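Local coordinates for protein probable dehydrogenase (Bordetella bronchiseptica, PDB 3MOI) that is probably an NAD(P)-dependent oxidoreductase of the GFO/IDH/MocA family, with a Rossmann nucleotide-binding domain followed by a mixed-sheet domain, though its substrate is not established, at residues A[239-247]-A[313-321]. Numbering follows the deposited sequence.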
loop_
_atom_site.group_PDB
_atom_site.type_symbol
_atom_site.label_atom_id
_atom_site.label_comp_id
_atom_site.label_asym_id
_atom_site.label_seq_id
_atom_site.Cartn_x
_atom_site.Cartn_y
_atom_site.Cartn_z
ATOM N N ASP A 239 3.788 4.292 11.735
ATOM C CA ASP A 239 4.219 5.644 12.038
ATOM C C ASP A 239 5.711 5.826 11.649
ATOM O O ASP A 239 6.168 6.943 11.372
ATOM C CB ASP A 239 3.930 5.979 13.490
ATOM C CG ASP A 239 2.403 5.928 13.848
ATOM O OD1 ASP A 239 1.549 6.139 12.950
ATOM O OD2 ASP A 239 2.097 5.703 15.047
ATOM N N GLU A 240 6.462 4.720 11.544
ATOM C CA GLU A 240 7.791 4.778 10.939
ATOM C C GLU A 240 7.779 5.405 9.549
ATOM O O GLU A 240 8.752 5.990 9.131
ATOM C CB GLU A 240 8.417 3.397 10.857
ATOM C CG GLU A 240 9.873 3.441 10.379
ATOM C CD GLU A 240 10.610 2.131 10.591
ATOM O OE1 GLU A 240 10.090 1.263 11.319
ATOM O OE2 GLU A 240 11.705 1.945 10.011
ATOM N N MET A 241 6.693 5.257 8.796
ATOM C CA MET A 241 6.663 5.795 7.439
ATOM C C MET A 241 5.945 7.115 7.445
ATOM O O MET A 241 5.779 7.742 6.407
ATOM C CB MET A 241 6.073 4.778 6.463
ATOM C CG MET A 241 7.038 3.570 6.129
ATOM S SD MET A 241 6.153 2.293 5.222
ATOM C CE MET A 241 7.536 1.196 5.278
ATOM N N HIS A 242 5.566 7.575 8.635
ATOM C CA HIS A 242 5.005 8.905 8.806
ATOM C C HIS A 242 5.742 9.662 9.940
ATOM O O HIS A 242 5.170 9.973 10.991
ATOM C CB HIS A 242 3.520 8.787 9.090
ATOM C CG HIS A 242 2.786 10.076 8.949
ATOM N ND1 HIS A 242 2.484 10.626 7.721
ATOM C CD2 HIS A 242 2.339 10.953 9.878
ATOM C CE1 HIS A 242 1.876 11.785 7.899
ATOM N NE2 HIS A 242 1.763 11.998 9.198
ATOM N N PHE A 243 7.031 9.917 9.724
ATOM C CA PHE A 243 7.876 10.817 10.565
ATOM C C PHE A 243 7.863 10.510 12.056
ATOM O O PHE A 243 8.206 11.375 12.883
ATOM C CB PHE A 243 7.455 12.259 10.318
ATOM C CG PHE A 243 7.175 12.558 8.873
ATOM C CD1 PHE A 243 8.221 12.841 8.001
ATOM C CD2 PHE A 243 5.856 12.504 8.374
ATOM C CE1 PHE A 243 7.980 13.108 6.662
ATOM C CE2 PHE A 243 5.586 12.752 7.018
ATOM C CZ PHE A 243 6.673 13.069 6.159
ATOM N N TRP A 244 7.497 9.266 12.400
ATOM C CA TRP A 244 7.338 8.845 13.801
ATOM C C TRP A 244 6.455 9.833 14.588
ATOM O O TRP A 244 6.772 10.166 15.729
ATOM C CB TRP A 244 8.712 8.630 14.490
ATOM C CG TRP A 244 9.381 7.358 14.144
ATOM C CD1 TRP A 244 10.549 7.192 13.409
ATOM C CD2 TRP A 244 8.957 6.043 14.507
ATOM N NE1 TRP A 244 10.843 5.853 13.294
ATOM C CE2 TRP A 244 9.892 5.133 13.973
ATOM C CE3 TRP A 244 7.874 5.542 15.230
ATOM C CZ2 TRP A 244 9.752 3.754 14.121
ATOM C CZ3 TRP A 244 7.749 4.172 15.394
ATOM C CH2 TRP A 244 8.679 3.292 14.831
ATOM N N LEU A 245 5.370 10.312 13.952
ATOM C CA LEU A 245 4.203 10.896 14.640
ATOM C C LEU A 245 3.125 9.874 14.991
ATOM O O LEU A 245 2.738 9.082 14.163
ATOM C CB LEU A 245 3.454 11.849 13.724
ATOM C CG LEU A 245 3.958 13.196 13.255
ATOM C CD1 LEU A 245 2.699 14.004 13.050
ATOM C CD2 LEU A 245 4.913 13.865 14.259
ATOM N N ALA A 246 2.537 9.953 16.182
ATOM C CA ALA A 246 1.309 9.183 16.428
ATOM C C ALA A 246 0.126 9.794 15.722
ATOM O O ALA A 246 0.140 10.946 15.298
ATOM C CB ALA A 246 1.012 9.014 17.905
ATOM N N GLU A 247 -0.881 8.941 15.603
ATOM C CA GLU A 247 -2.164 9.238 15.072
ATOM C C GLU A 247 -2.664 10.609 15.521
ATOM O O GLU A 247 -3.121 11.388 14.677
ATOM C CB GLU A 247 -3.128 8.139 15.520
ATOM C CG GLU A 247 -4.555 8.322 15.027
ATOM C CD GLU A 247 -5.464 7.106 15.284
ATOM O OE1 GLU A 247 -6.700 7.313 15.353
ATOM O OE2 GLU A 247 -4.974 5.952 15.355
ATOM N N ARG A 313 0.887 13.584 -0.184
ATOM C CA ARG A 313 1.084 12.817 1.042
ATOM C C ARG A 313 0.965 13.702 2.283
ATOM O O ARG A 313 1.423 14.836 2.283
ATOM C CB ARG A 313 2.481 12.248 1.003
ATOM C CG ARG A 313 2.932 11.493 2.236
ATOM C CD ARG A 313 4.428 11.232 2.134
ATOM N NE ARG A 313 4.905 10.505 3.304
ATOM C CZ ARG A 313 6.152 10.473 3.701
ATOM N NH1 ARG A 313 7.109 11.152 3.057
ATOM N NH2 ARG A 313 6.438 9.750 4.762
ATOM N N ALA A 314 0.336 13.189 3.338
ATOM C CA ALA A 314 0.121 13.995 4.532
ATOM C C ALA A 314 1.448 14.124 5.225
ATOM O O ALA A 314 2.226 13.188 5.199
ATOM C CB ALA A 314 -0.887 13.371 5.459
ATOM N N SER A 315 1.710 15.294 5.809
ATOM C CA SER A 315 2.918 15.529 6.577
ATOM C C SER A 315 2.549 15.965 7.983
ATOM O O SER A 315 1.363 16.221 8.294
ATOM C CB SER A 315 3.727 16.629 5.900
ATOM O OG SER A 315 3.278 17.922 6.289
ATOM N N PRO A 316 3.556 16.110 8.833
ATOM C CA PRO A 316 3.305 16.671 10.161
ATOM C C PRO A 316 2.796 18.115 10.176
ATOM O O PRO A 316 2.238 18.537 11.160
ATOM C CB PRO A 316 4.691 16.622 10.839
ATOM C CG PRO A 316 5.549 15.813 9.955
ATOM C CD PRO A 316 4.988 16.009 8.574
ATOM N N GLU A 317 3.001 18.856 9.096
ATOM C CA GLU A 317 2.599 20.251 9.019
ATOM C C GLU A 317 1.503 20.512 7.955
ATOM O O GLU A 317 0.948 21.603 7.894
ATOM C CB GLU A 317 3.839 21.130 8.746
ATOM C CG GLU A 317 4.312 22.012 9.936
ATOM C CD GLU A 317 5.585 21.514 10.687
ATOM O OE1 GLU A 317 6.597 21.068 10.046
ATOM O OE2 GLU A 317 5.551 21.606 11.951
ATOM N N GLY A 318 1.183 19.541 7.106
ATOM C CA GLY A 318 0.283 19.834 6.006
ATOM C C GLY A 318 0.382 18.760 4.972
ATOM O O GLY A 318 0.319 17.564 5.301
ATOM N N VAL A 319 0.546 19.154 3.718
ATOM C CA VAL A 319 0.685 18.168 2.666
ATOM C C VAL A 319 1.963 18.328 1.863
ATOM O O VAL A 319 2.309 19.424 1.387
ATOM C CB VAL A 319 -0.492 18.198 1.700
ATOM C CG1 VAL A 319 -0.203 17.271 0.552
ATOM C CG2 VAL A 319 -1.841 17.823 2.445
ATOM N N LEU A 320 2.640 17.204 1.665
ATOM C CA LEU A 320 3.834 17.160 0.857
ATOM C C LEU A 320 3.359 16.930 -0.581
ATOM O O LEU A 320 2.694 15.938 -0.830
ATOM C CB LEU A 320 4.783 16.053 1.374
ATOM C CG LEU A 320 5.671 16.490 2.568
ATOM C CD1 LEU A 320 6.253 15.290 3.335
ATOM C CD2 LEU A 320 6.849 17.484 2.122
ATOM N N VAL A 321 3.632 17.881 -1.486
ATOM C CA VAL A 321 3.271 17.766 -2.906
ATOM C C VAL A 321 4.498 17.420 -3.723
ATOM O O VAL A 321 5.346 18.284 -3.959
ATOM C CB VAL A 321 2.703 19.071 -3.484
ATOM C CG1 VAL A 321 2.373 18.923 -4.963
ATOM C CG2 VAL A 321 1.511 19.479 -2.723
#
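Arg313 NH2 donates to the backbone O of Met241, 2.7 Å away. The bond is bent, 131° at the hydrogen; the carbonyl oxygen lies near the guanidinium plane, whereas the donor is tilted out of the plane of the carbonyl. NH1 hydrogen-bonds to Tyr322 OH and forms a salt bridge with Glu240 of the second subunit, so one side chain ties loop, hairpin and dimer partner together. The side chain gets there by running extended from CG to NE, with CG anti to the backbone N (chi1 176°). Over one face of the guanidinium comes the tip of the Phe243 ring, its CZ 3.6 Å from Arg313 CZ and the two planes 25° apart. The setting is the C-terminal, mixed-sheet domain of this GFO/IDH/MocA family member, where the loop after strand 225-231 packs against the hairpin of strands 310-314 and 318-323, both part of that sheet. At the hairpin's turn, Pro316 lays its CD over a face of Phe243 in a CH-pi contact, 3.9 Å from the ring centroid, while Leu320 CD1 meets Phe243 CZ at 3.6 Å. Leu245 CD1 reaches Pro316 CB at 4.0 Å, crossing it nearly at right angles. Beside them the His242 ring, stacked with His299, turns its edge to the hairpin, where CE1 lies 3.1 Å from Ala314 O.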